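Long-range contact in PKS_KS domain-containing protein (Photorhabdus luminescens subsp. laumondii, PDB 6SMO), which probably acts as a beta-ketoacyl-[acyl-carrier-protein] synthase of the thiolase-like superfamily and holds a polyketone chain in its pocket: residues B[285-299]-B[428-440]. Residues are numbered along the deposited sequence; the frame is centred on the assembly and turned at random.
Sequences ELAGYASVNNAYHMT and FSGIHSVIVMRAV. With LKZ (3,5,7,9,11-pentakis(oxidanylidene)dodecanal), chain H.
Phe428 and Thr299 meet where the antiparallel strands 285-293 and 431-438 give way to loops, next to the bound polyketone chain. With its CG placed beside the backbone N (chi1 -72°), Phe428 lies between loop and ligand. Its CB approaches O23 of LKZ, CG lies 3.3 Å from the same oxygen, and CD2 is near O20 of LKZ. CD1 passes obliquely near Met298 O, and CE1 reaches Thr299 CB. At the tip, CZ meets Thr299 CG2, a methyl centred over one face 3.7 Å from the Phe428 ring centroid, a CH-pi contact; LKZ C3 lies over the opposite face, toward the rim. A flat apolar ring suits this sandwich, while the backbone supplies the polar grip: Phe428 N donates to LKZ O23 at 2.6 Å. Behind it, Ser429 N bonds to Met298 O, tying the two loops together. Gly430 follows with positive phi, a conformation glycine adopts readily. Gly430 O accepts from Asn294 N, and the Asn294 amide stands almost perpendicular to the His432 ring (88°). His432 NE2 donates to Asn294 OD1, 2.8 Å away and in the ring plane, and ND1 bonds to Ser426, so both ring nitrogens have partners. Ser291 OG lies 3.0 Å from Ser433 OG; Ser291 OG bonds to Lys153 of a neighbouring subunit, and Ser433 OG to Asp196. Further along, Tyr289 CD1 packs against Ile435 CG2 at 3.6 Å, while the Tyr289 hydroxyl bonds to Asp196. Nearer the far end the register slips by one residue: Ala287 N donates to Val436 O, and Gly288 N reaches the same oxygen only weakly, which makes a classic beta bulge. The paired strands belong to the central sheet of the thiolase-like ketosynthase fold, with the Phe428 loop at one end forming part of the pocket that holds the polyketone chain.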
ATOM      1  N   GLU B 285      20.129  11.151 -11.153  1.00 39.52           N
ATOM      2  CA  GLU B 285      18.998  10.992 -12.105  1.00 39.14           C
ATOM      3  C   GLU B 285      18.227   9.718 -11.743  1.00 38.09           C
ATOM      4  O   GLU B 285      18.867   8.651 -11.669  1.00 37.61           O
ATOM      5  CB  GLU B 285      19.521  10.926 -13.542  1.00 40.12           C
ATOM      6  CG  GLU B 285      18.429  10.940 -14.598  1.00 40.64           C
ATOM      7  CD  GLU B 285      18.884  10.528 -15.988  1.00 41.36           C
ATOM      8  OE1 GLU B 285      20.064  10.767 -16.320  1.00 42.53           O
ATOM      9  OE2 GLU B 285      18.058   9.967 -16.734  1.00 41.19           O
ATOM     10  N   LEU B 286      16.915   9.835 -11.515  1.00 36.90           N
ATOM     11  CA  LEU B 286      15.984   8.688 -11.332  1.00 36.21           C
ATOM     12  C   LEU B 286      15.522   8.237 -12.724  1.00 35.31           C
ATOM     13  O   LEU B 286      14.560   8.827 -13.252  1.00 35.79           O
ATOM     14  CB  LEU B 286      14.817   9.123 -10.436  1.00 36.51           C
ATOM     15  CG  LEU B 286      14.144   8.010  -9.632  1.00 36.95           C
ATOM     16  CD1 LEU B 286      13.480   8.568  -8.382  1.00 37.23           C
ATOM     17  CD2 LEU B 286      13.131   7.252 -10.477  1.00 37.34           C
ATOM     18  N   ALA B 287      16.205   7.239 -13.294  1.00 34.51           N
ATOM     19  CA  ALA B 287      16.171   6.888 -14.735  1.00 34.48           C
ATOM     20  C   ALA B 287      14.924   6.059 -15.071  1.00 34.20           C
ATOM     21  O   ALA B 287      14.252   6.397 -16.066  1.00 34.38           O
ATOM     22  CB  ALA B 287      17.434   6.155 -15.116  1.00 34.60           C
ATOM     23  N   GLY B 288      14.640   5.009 -14.294  1.00 33.63           N
ATOM     24  CA  GLY B 288      13.545   4.059 -14.580  1.00 33.53           C
ATOM     25  C   GLY B 288      12.935   3.458 -13.325  1.00 33.18           C
ATOM     26  O   GLY B 288      13.574   3.525 -12.257  1.00 33.06           O
ATOM     27  N   TYR B 289      11.739   2.880 -13.468  1.00 33.06           N
ATOM     28  CA  TYR B 289      10.950   2.218 -12.397  1.00 32.98           C
ATOM     29  C   TYR B 289      10.177   1.036 -12.994  1.00 32.93           C
ATOM     30  O   TYR B 289       9.742   1.124 -14.159  1.00 33.55           O
ATOM     31  CB  TYR B 289       9.998   3.218 -11.736  1.00 33.26           C
ATOM     32  CG  TYR B 289       8.917   2.601 -10.884  1.00 33.55           C
ATOM     33  CD1 TYR B 289       9.199   2.093  -9.627  1.00 33.36           C
ATOM     34  CD2 TYR B 289       7.607   2.522 -11.332  1.00 33.92           C
ATOM     35  CE1 TYR B 289       8.213   1.522  -8.837  1.00 33.51           C
ATOM     36  CE2 TYR B 289       6.608   1.958 -10.555  1.00 34.04           C
ATOM     37  CZ  TYR B 289       6.913   1.455  -9.303  1.00 33.82           C
ATOM     38  OH  TYR B 289       5.937   0.896  -8.528  1.00 33.77           O
ATOM     39  N   ALA B 290      10.014  -0.032 -12.209  1.00 32.22           N
ATOM     40  CA  ALA B 290       9.208  -1.229 -12.547  1.00 32.12           C
ATOM     41  C   ALA B 290       8.731  -1.899 -11.255  1.00 31.86           C
ATOM     42  O   ALA B 290       9.423  -1.763 -10.226  1.00 31.52           O
ATOM     43  CB  ALA B 290      10.016  -2.177 -13.398  1.00 32.13           C
ATOM     44  N   SER B 291       7.588  -2.590 -11.314  1.00 31.87           N
ATOM     45  CA  SER B 291       6.967  -3.310 -10.173  1.00 31.91           C
ATOM     46  C   SER B 291       6.192  -4.529 -10.685  1.00 32.61           C
ATOM     47  O   SER B 291       5.516  -4.409 -11.725  1.00 32.32           O
ATOM     48  CB  SER B 291       6.082  -2.391  -9.375  1.00 31.55           C
ATOM     49  OG  SER B 291       5.684  -3.004  -8.157  1.00 31.23           O
ATOM     50  N   VAL B 292       6.299  -5.656  -9.973  1.00 33.32           N
ATOM     51  CA  VAL B 292       5.651  -6.955 -10.325  1.00 34.35           C
ATOM     52  C   VAL B 292       5.055  -7.574  -9.057  1.00 34.91           C
ATOM     53  O   VAL B 292       5.251  -6.999  -7.966  1.00 34.73           O
ATOM     54  CB  VAL B 292       6.652  -7.920 -10.994  1.00 34.66           C
ATOM     55  CG1 VAL B 292       7.215  -7.350 -12.285  1.00 34.79           C
ATOM     56  CG2 VAL B 292       7.778  -8.315 -10.050  1.00 34.66           C
ATOM     57  N   ASN B 293       4.361  -8.705  -9.214  1.00 36.20           N
ATOM     58  CA  ASN B 293       3.852  -9.556  -8.105  1.00 37.27           C
ATOM     59  C   ASN B 293       4.542 -10.922  -8.182  1.00 38.52           C
ATOM     60  O   ASN B 293       4.901 -11.344  -9.300  1.00 38.81           O
ATOM     61  CB  ASN B 293       2.328  -9.704  -8.146  1.00 37.46           C
ATOM     62  CG  ASN B 293       1.596  -8.381  -8.107  1.00 37.70           C
ATOM     63  OD1 ASN B 293       1.950  -7.491  -7.336  1.00 38.09           O
ATOM     64  ND2 ASN B 293       0.567  -8.244  -8.927  1.00 37.70           N
ATOM     65  N   ASN B 294       4.719 -11.578  -7.031  1.00 40.04           N
ATOM     66  CA  ASN B 294       5.296 -12.944  -6.913  1.00 41.26           C
ATOM     67  C   ASN B 294       4.286 -13.972  -7.431  1.00 41.49           C
ATOM     68  O   ASN B 294       4.699 -14.868  -8.193  1.00 41.80           O
ATOM     69  CB  ASN B 294       5.677 -13.290  -5.470  1.00 41.98           C
ATOM     70  CG  ASN B 294       7.056 -12.806  -5.080  1.00 42.61           C
ATOM     71  OD1 ASN B 294       8.022 -13.029  -5.807  1.00 44.14           O
ATOM     72  ND2 ASN B 294       7.161 -12.164  -3.928  1.00 42.95           N
ATOM     73  N   ALA B 295       3.021 -13.839  -7.016  1.00 41.69           N
ATOM     74  CA  ALA B 295       1.939 -14.836  -7.200  1.00 41.80           C
ATOM     75  C   ALA B 295       2.366 -16.160  -6.551  1.00 42.28           C
ATOM     76  O   ALA B 295       2.125 -17.226  -7.155  1.00 42.89           O
ATOM     77  CB  ALA B 295       1.620 -14.997  -8.667  1.00 41.99           C
ATOM     78  N   TYR B 296       2.972 -16.079  -5.360  1.00 42.18           N
ATOM     79  CA  TYR B 296       3.593 -17.214  -4.626  1.00 41.80           C
ATOM     80  C   TYR B 296       2.994 -17.304  -3.216  1.00 41.24           C
ATOM     81  O   TYR B 296       2.307 -18.302  -2.923  1.00 41.14           O
ATOM     82  CB  TYR B 296       5.115 -17.045  -4.596  1.00 41.77           C
ATOM     83  CG  TYR B 296       5.862 -18.114  -3.837  1.00 41.76           C
ATOM     84  CD1 TYR B 296       6.081 -19.366  -4.390  1.00 42.20           C
ATOM     85  CD2 TYR B 296       6.360 -17.872  -2.566  1.00 41.09           C
ATOM     86  CE1 TYR B 296       6.768 -20.351  -3.699  1.00 42.58           C
ATOM     87  CE2 TYR B 296       7.050 -18.846  -1.862  1.00 41.27           C
ATOM     88  CZ  TYR B 296       7.255 -20.089  -2.430  1.00 42.23           C
ATOM     89  OH  TYR B 296       7.933 -21.052  -1.740  1.00 42.77           O
ATOM     90  N   HIS B 297       3.252 -16.295  -2.377  1.00 40.65           N
ATOM     91  CA  HIS B 297       2.779 -16.213  -0.967  1.00 40.84           C
ATOM     92  C   HIS B 297       2.702 -14.744  -0.533  1.00 40.19           C
ATOM     93  O   HIS B 297       3.326 -13.896  -1.203  1.00 39.61           O
ATOM     94  CB  HIS B 297       3.693 -17.034  -0.045  1.00 40.97           C
ATOM     95  CG  HIS B 297       2.991 -17.625   1.132  1.00 41.81           C
ATOM     96  ND1 HIS B 297       2.323 -18.831   1.057  1.00 42.66           N
ATOM     97  CD2 HIS B 297       2.851 -17.193   2.404  1.00 41.78           C
ATOM     98  CE1 HIS B 297       1.799 -19.115   2.231  1.00 42.92           C
ATOM     99  NE2 HIS B 297       2.109 -18.125   3.077  1.00 42.38           N
ATOM    100  N   MET B 298       1.993 -14.486   0.566  1.00 40.39           N
ATOM    101  CA  MET B 298       1.787 -13.118   1.102  1.00 39.99           C
ATOM    102  C   MET B 298       3.022 -12.634   1.864  1.00 40.20           C
ATOM    103  O   MET B 298       3.387 -11.466   1.679  1.00 40.16           O
ATOM    104  CB  MET B 298       0.588 -13.090   2.054  1.00 39.92           C
ATOM    105  CG  MET B 298      -0.745 -13.273   1.370  1.00 39.84           C
ATOM    106  SD  MET B 298      -1.306 -11.826   0.473  1.00 39.14           S
ATOM    107  CE  MET B 298      -1.477 -10.637   1.796  1.00 39.17           C
ATOM    108  N   THR B 299       3.649 -13.506   2.658  1.00 40.37           N
ATOM    109  CA  THR B 299       4.809 -13.101   3.495  1.00 40.10           C
ATOM    110  C   THR B 299       6.087 -13.823   3.056  1.00 39.89           C
ATOM    111  O   THR B 299       7.146 -13.186   3.031  1.00 39.55           O
ATOM    112  CB  THR B 299       4.494 -13.320   4.979  1.00 40.25           C
ATOM    113  OG1 THR B 299       4.338 -14.710   5.245  1.00 41.02           O
ATOM    114  CG2 THR B 299       3.227 -12.622   5.411  1.00 40.59           C
ATOM    115  N   PHE B 428       4.927  -7.257   1.607  1.00 35.88           N
ATOM    116  CA  PHE B 428       3.845  -8.274   1.664  1.00 35.60           C
ATOM    117  C   PHE B 428       2.958  -8.162   0.422  1.00 35.22           C
ATOM    118  O   PHE B 428       2.948  -7.094  -0.188  1.00 35.15           O
ATOM    119  CB  PHE B 428       3.072  -8.207   2.980  1.00 35.67           C
ATOM    120  CG  PHE B 428       3.839  -8.714   4.170  1.00 35.75           C
ATOM    121  CD1 PHE B 428       5.021  -9.408   4.001  1.00 35.69           C
ATOM    122  CD2 PHE B 428       3.373  -8.515   5.453  1.00 35.80           C
ATOM    123  CE1 PHE B 428       5.726  -9.880   5.091  1.00 35.84           C
ATOM    124  CE2 PHE B 428       4.077  -8.988   6.543  1.00 35.94           C
ATOM    125  CZ  PHE B 428       5.252  -9.667   6.360  1.00 35.96           C
ATOM    126  N   SER B 429       2.212  -9.236   0.140  1.00 35.05           N
ATOM    127  CA  SER B 429       1.367  -9.469  -1.065  1.00 34.94           C
ATOM    128  C   SER B 429       2.270  -9.743  -2.272  1.00 34.44           C
ATOM    129  O   SER B 429       1.877  -9.423  -3.386  1.00 33.52           O
ATOM    130  CB  SER B 429       0.303  -8.435  -1.347  1.00 35.13           C
ATOM    131  OG  SER B 429      -0.193  -7.865  -0.157  1.00 35.74           O
ATOM    132  N   GLY B 430       3.465 -10.268  -2.009  1.00 34.38           N
ATOM    133  CA  GLY B 430       4.440 -10.636  -3.050  1.00 34.36           C
ATOM    134  C   GLY B 430       4.795  -9.483  -3.961  1.00 34.08           C
ATOM    135  O   GLY B 430       4.892  -9.704  -5.169  1.00 34.23           O
ATOM    136  N   ILE B 431       4.994  -8.298  -3.388  1.00 33.56           N
ATOM    137  CA  ILE B 431       5.305  -7.097  -4.210  1.00 33.11           C
ATOM    138  C   ILE B 431       6.813  -6.856  -4.320  1.00 32.68           C
ATOM    139  O   ILE B 431       7.469  -6.722  -3.293  1.00 32.43           O
ATOM    140  CB  ILE B 431       4.578  -5.855  -3.666  1.00 33.03           C
ATOM    141  CG1 ILE B 431       3.072  -6.076  -3.563  1.00 33.07           C
ATOM    142  CG2 ILE B 431       4.900  -4.638  -4.514  1.00 33.21           C
ATOM    143  CD1 ILE B 431       2.309  -4.855  -3.149  1.00 32.95           C
ATOM    144  N   HIS B 432       7.326  -6.873  -5.547  1.00 32.16           N
ATOM    145  CA  HIS B 432       8.728  -6.466  -5.835  1.00 32.00           C
ATOM    146  C   HIS B 432       8.713  -5.120  -6.564  1.00 31.59           C
ATOM    147  O   HIS B 432       7.867  -4.951  -7.464  1.00 31.82           O
ATOM    148  CB  HIS B 432       9.456  -7.537  -6.657  1.00 32.27           C
ATOM    149  CG  HIS B 432       9.652  -8.826  -5.932  1.00 32.87           C
ATOM    150  ND1 HIS B 432      10.504  -8.942  -4.852  1.00 33.30           N
ATOM    151  CD2 HIS B 432       9.120 -10.051  -6.128  1.00 33.29           C
ATOM    152  CE1 HIS B 432      10.486 -10.182  -4.410  1.00 33.31           C
ATOM    153  NE2 HIS B 432       9.644 -10.882  -5.176  1.00 33.32           N
ATOM    154  N   SER B 433       9.611  -4.206  -6.187  1.00 30.90           N
ATOM    155  CA  SER B 433       9.750  -2.851  -6.781  1.00 30.78           C
ATOM    156  C   SER B 433      11.233  -2.499  -6.928  1.00 30.37           C
ATOM    157  O   SER B 433      11.989  -2.697  -5.956  1.00 29.84           O
ATOM    158  CB  SER B 433       9.014  -1.823  -5.962  1.00 30.94           C
ATOM    159  OG  SER B 433       7.609  -2.006  -6.070  1.00 31.17           O
ATOM    160  N   VAL B 434      11.621  -2.007  -8.109  1.00 30.41           N
ATOM    161  CA  VAL B 434      13.019  -1.624  -8.466  1.00 30.43           C
ATOM    162  C   VAL B 434      12.992  -0.235  -9.115  1.00 30.26           C
ATOM    163  O   VAL B 434      12.109   0.001  -9.964  1.00 30.08           O
ATOM    164  CB  VAL B 434      13.662  -2.669  -9.402  1.00 30.70           C
ATOM    165  CG1 VAL B 434      15.082  -2.289  -9.797  1.00 30.73           C
ATOM    166  CG2 VAL B 434      13.638  -4.063  -8.792  1.00 30.98           C
ATOM    167  N   ILE B 435      13.915   0.645  -8.715  1.00 30.34           N
ATOM    168  CA  ILE B 435      14.208   1.939  -9.404  1.00 30.63           C
ATOM    169  C   ILE B 435      15.679   1.928  -9.831  1.00 30.94           C
ATOM    170  O   ILE B 435      16.514   1.398  -9.073  1.00 30.38           O
ATOM    171  CB  ILE B 435      13.871   3.162  -8.524  1.00 30.79           C
ATOM    172  CG1 ILE B 435      14.539   3.098  -7.149  1.00 30.87           C
ATOM    173  CG2 ILE B 435      12.367   3.342  -8.406  1.00 30.82           C
ATOM    174  CD1 ILE B 435      14.657   4.436  -6.461  1.00 31.26           C
ATOM    175  N   VAL B 436      15.969   2.475 -11.014  1.00 31.71           N
ATOM    176  CA  VAL B 436      17.346   2.610 -11.572  1.00 32.40           C
ATOM    177  C   VAL B 436      17.776   4.071 -11.414  1.00 33.35           C
ATOM    178  O   VAL B 436      17.158   4.938 -12.062  1.00 33.67           O
ATOM    179  CB  VAL B 436      17.408   2.158 -13.044  1.00 32.32           C
ATOM    180  CG1 VAL B 436      18.808   2.302 -13.624  1.00 32.46           C
ATOM    181  CG2 VAL B 436      16.904   0.733 -13.217  1.00 32.32           C
ATOM    182  N   MET B 437      18.781   4.325 -10.570  1.00 34.74           N
ATOM    183  CA  MET B 437      19.386   5.668 -10.372  1.00 36.16           C
ATOM    184  C   MET B 437      20.712   5.738 -11.133  1.00 36.79           C
ATOM    185  O   MET B 437      21.327   4.677 -11.361  1.00 36.33           O
ATOM    186  CB  MET B 437      19.617   5.960  -8.887  1.00 36.98           C
ATOM    187  CG  MET B 437      18.330   6.197  -8.126  1.00 38.21           C
ATOM    188  SD  MET B 437      18.578   7.218  -6.658  1.00 39.91           S
ATOM    189  CE  MET B 437      16.879   7.479  -6.152  1.00 40.28           C
ATOM    190  N   ARG B 438      21.126   6.952 -11.504  1.00 38.33           N
ATOM    191  CA  ARG B 438      22.246   7.217 -12.442  1.00 39.98           C
ATOM    192  C   ARG B 438      22.933   8.531 -12.050  1.00 40.23           C
ATOM    193  O   ARG B 438      22.228   9.454 -11.594  1.00 40.17           O
ATOM    194  CB  ARG B 438      21.693   7.275 -13.870  1.00 41.70           C
ATOM    195  CG  ARG B 438      22.748   7.267 -14.966  1.00 43.62           C
ATOM    196  CD  ARG B 438      22.097   7.336 -16.335  1.00 45.55           C
ATOM    197  NE  ARG B 438      23.061   7.331 -17.426  1.00 47.42           N
ATOM    198  CZ  ARG B 438      22.748   7.397 -18.718  1.00 49.06           C
ATOM    199  NH1 ARG B 438      21.482   7.475 -19.098  1.00 49.74           N
ATOM    200  NH2 ARG B 438      23.706   7.387 -19.629  1.00 50.26           N
ATOM    201  N   ALA B 439      24.257   8.600 -12.219  1.00 40.84           N
ATOM    202  CA  ALA B 439      25.078   9.812 -11.994  1.00 41.41           C
ATOM    203  C   ALA B 439      24.929  10.752 -13.196  1.00 42.39           C
ATOM    204  O   ALA B 439      24.801  10.246 -14.329  1.00 42.82           O
ATOM    205  CB  ALA B 439      26.519   9.427 -11.768  1.00 41.23           C
ATOM    206  N   VAL B 440      24.940  12.066 -12.948  1.00 43.53           N
ATOM    207  CA  VAL B 440      24.823  13.134 -13.986  1.00 44.45           C
ATOM    208  C   VAL B 440      26.204  13.770 -14.184  1.00 44.44           C
ATOM    209  O   VAL B 440      26.907  14.075 -13.220  1.00 43.66           O
ATOM    210  CB  VAL B 440      23.766  14.187 -13.596  1.00 44.97           C
ATOM    211  CG1 VAL B 440      23.563  15.224 -14.691  1.00 45.78           C
ATOM    212  CG2 VAL B 440      22.437  13.544 -13.225  1.00 44.81           C
TER
HETATM  213  C4  LKZ H 501       0.877  -4.999  10.958  1.00 56.67           C
HETATM  214  C5  LKZ H 501       0.380  -4.709   9.565  1.00 55.90           C
HETATM  215  C6  LKZ H 501       1.166  -3.686   8.738  1.00 54.13           C
HETATM  216  C7  LKZ H 501       1.873  -4.409   7.613  1.00 53.98           C
HETATM  217  C8  LKZ H 501       2.666  -3.609   6.573  1.00 53.57           C
HETATM  218  C10 LKZ H 501       6.943  -5.970   4.711  1.00 50.39           C
HETATM  219  C22 LKZ H 501       0.036  -4.193  11.928  1.00 57.45           C
HETATM  220  C11 LKZ H 501       7.688  -4.758   5.209  1.00 49.00           C
HETATM  221  O19 LKZ H 501       8.482  -4.812   6.131  1.00 50.76           O
HETATM  222  C3  LKZ H 501       5.506  -5.493   4.616  1.00 51.25           C
HETATM  223  O23 LKZ H 501       4.883  -5.615   3.576  1.00 51.50           O
HETATM  224  C2  LKZ H 501       4.934  -4.739   5.824  1.00 52.69           C
HETATM  225  C9  LKZ H 501       3.413  -4.625   5.705  1.00 53.28           C
HETATM  226  O20 LKZ H 501       2.781  -5.384   4.997  1.00 54.56           O
HETATM  227  O21 LKZ H 501       1.851  -5.620   7.573  1.00 53.48           O
HETATM  228  O22 LKZ H 501      -0.625  -5.260   9.146  1.00 56.92           O
HETATM  229  O24 LKZ H 501      -0.935  -4.665  12.501  1.00 58.84           O
HETATM  230  C23 LKZ H 501       0.476  -2.759  12.149  1.00 57.56           C
HETATM  231  O   HOH W   1       0.524  -7.802  -5.082  1.00 24.18           O
HETATM  232  O   HOH W   2       1.637 -11.755  -5.335  1.00 24.69           O